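PDB 2R2Z: hemolysin from Enterococcus faecalis, which is of unknown function but carries a CorC/HlyC-type transporter-associated domain, the part crystallised here, and may bind flavin adenine dinucleotide. Local coordinates for residues A[47-52]-A[80-85]. Numbering follows the deposited sequence. Where two conformers were deposited one is given.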
# COMPACT_ATOMS: atom_id res chain seq x y z
N GLY A 47 -6.70 1.04 3.73
CA GLY A 47 -7.21 2.27 4.32
C GLY A 47 -6.15 3.35 4.26
O GLY A 47 -6.45 4.52 4.00
N TYR A 48 -4.90 2.98 4.52
CA TYR A 48 -3.79 3.94 4.48
C TYR A 48 -3.70 4.61 3.11
O TYR A 48 -3.68 5.84 3.01
CB TYR A 48 -2.49 3.21 4.83
CG TYR A 48 -1.29 4.13 4.88
CD1 TYR A 48 -0.89 4.72 6.08
CD2 TYR A 48 -0.58 4.44 3.72
CE1 TYR A 48 0.20 5.59 6.10
CE2 TYR A 48 0.49 5.31 3.74
CZ TYR A 48 0.89 5.88 4.93
OH TYR A 48 1.97 6.72 4.90
N LEU A 49 -3.61 3.81 2.06
CA LEU A 49 -3.38 4.38 0.75
C LEU A 49 -4.59 5.17 0.25
O LEU A 49 -4.42 6.24 -0.32
CB LEU A 49 -2.92 3.32 -0.26
CG LEU A 49 -2.61 3.86 -1.67
CD1 LEU A 49 -1.56 4.99 -1.65
CD2 LEU A 49 -2.13 2.75 -2.59
N ILE A 50 -5.79 4.63 0.45
CA ILE A 50 -7.00 5.35 0.06
C ILE A 50 -7.05 6.72 0.73
O ILE A 50 -7.28 7.74 0.07
CB ILE A 50 -8.27 4.51 0.35
CG1 ILE A 50 -8.38 3.32 -0.62
CG2 ILE A 50 -9.54 5.40 0.34
CD1 ILE A 50 -8.39 3.66 -2.12
N THR A 51 -6.80 6.75 2.04
CA THR A 51 -6.82 8.00 2.80
C THR A 51 -5.76 8.96 2.27
O THR A 51 -6.04 10.13 2.06
CB THR A 51 -6.59 7.75 4.29
OG1 THR A 51 -7.61 6.87 4.78
CG2 THR A 51 -6.64 9.07 5.08
N ALA A 52 -4.55 8.46 2.04
CA ALA A 52 -3.45 9.31 1.59
C ALA A 52 -3.72 9.88 0.20
O ALA A 52 -3.40 11.04 -0.07
CB ALA A 52 -2.16 8.55 1.61
N THR A 80 -14.81 -0.47 -5.23
CA THR A 80 -14.13 0.57 -4.48
C THR A 80 -13.17 0.04 -3.42
O THR A 80 -12.57 0.83 -2.70
CB THR A 80 -15.12 1.54 -3.84
OG1 THR A 80 -15.98 0.82 -2.97
CG2 THR A 80 -15.95 2.25 -4.90
N ARG A 81 -13.03 -1.28 -3.34
CA ARG A 81 -12.06 -1.87 -2.43
C ARG A 81 -10.66 -1.92 -3.05
O ARG A 81 -10.49 -2.41 -4.17
CB ARG A 81 -12.48 -3.28 -2.06
CG ARG A 81 -11.46 -4.02 -1.24
CD ARG A 81 -11.94 -5.42 -0.96
NE ARG A 81 -11.02 -6.16 -0.09
CZ ARG A 81 -11.28 -7.38 0.37
NH1 ARG A 81 -12.43 -7.97 0.06
NH2 ARG A 81 -10.41 -7.99 1.14
N LEU A 82 -9.68 -1.42 -2.31
CA LEU A 82 -8.29 -1.55 -2.72
C LEU A 82 -7.78 -2.92 -2.30
O LEU A 82 -7.54 -3.17 -1.12
CB LEU A 82 -7.46 -0.42 -2.13
CG LEU A 82 -5.93 -0.53 -2.26
CD1 LEU A 82 -5.51 -0.75 -3.72
CD2 LEU A 82 -5.28 0.74 -1.72
N LEU A 83 -7.66 -3.80 -3.26
CA LEU A 83 -7.31 -5.20 -3.04
C LEU A 83 -5.80 -5.40 -2.83
O LEU A 83 -5.41 -6.15 -1.97
CB LEU A 83 -7.75 -6.09 -4.21
CG LEU A 83 -9.16 -6.67 -4.34
CD1 LEU A 83 -9.16 -7.69 -5.47
CD2 LEU A 83 -9.64 -7.32 -3.06
N VAL A 84 -5.02 -4.81 -3.74
CA VAL A 84 -3.57 -5.05 -3.75
C VAL A 84 -2.85 -3.74 -4.00
O VAL A 84 -3.22 -2.97 -4.90
CB VAL A 84 -3.18 -6.09 -4.85
CG1 VAL A 84 -1.70 -6.39 -4.80
CG2 VAL A 84 -3.96 -7.41 -4.67
N LEU A 85 -1.81 -3.51 -3.20
CA LEU A 85 -0.91 -2.37 -3.38
C LEU A 85 0.39 -2.87 -3.99
O LEU A 85 0.83 -3.96 -3.67
CB LEU A 85 -0.56 -1.74 -2.01
CG LEU A 85 -1.63 -0.97 -1.25
CD1 LEU A 85 -2.64 -1.92 -0.60
CD2 LEU A 85 -0.99 -0.10 -0.18
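Helix-on-sheet packing in the transporter-associated domain brings L49 and I50 of helix 45-53 onto L82 and L85 of strand 81-89. This strand is the central one of a five-stranded antiparallel sheet. The axes of the two segments come within 9.1 Å, with their N-to-C directions 123° apart. No hydrogen bond joins the segments; the contact is wholly apolar and mostly buried. The L82 side chain points toward the helix and touches both helix residues. Its CD2 meets L49 CB at 3.8 Å, and the two side chains lie roughly at right angles. With CG anti to the backbone N (chi1 170°) and chi2 at 53°, the CD2 branch of L82 faces L49. L49 and L85 lie alongside each other, pointing opposite ways, with L49 CD2 3.9 Å from L85 CD2. L49 also touches F65 of strand 64-67, an outermost strand of the sheet within this chain. A classic beta bulge at L83 and V84, opposite E76 of strand 70-78, separates L82 from L85. The bulge lets both leucines face the helix although two residues lie between them. I50, which is partly exposed, packs beside L82 and also touches P57. In the conformer given, I50 passes L82 in the opposite sense, and its CG1 lies 4.1 Å from L82 CB.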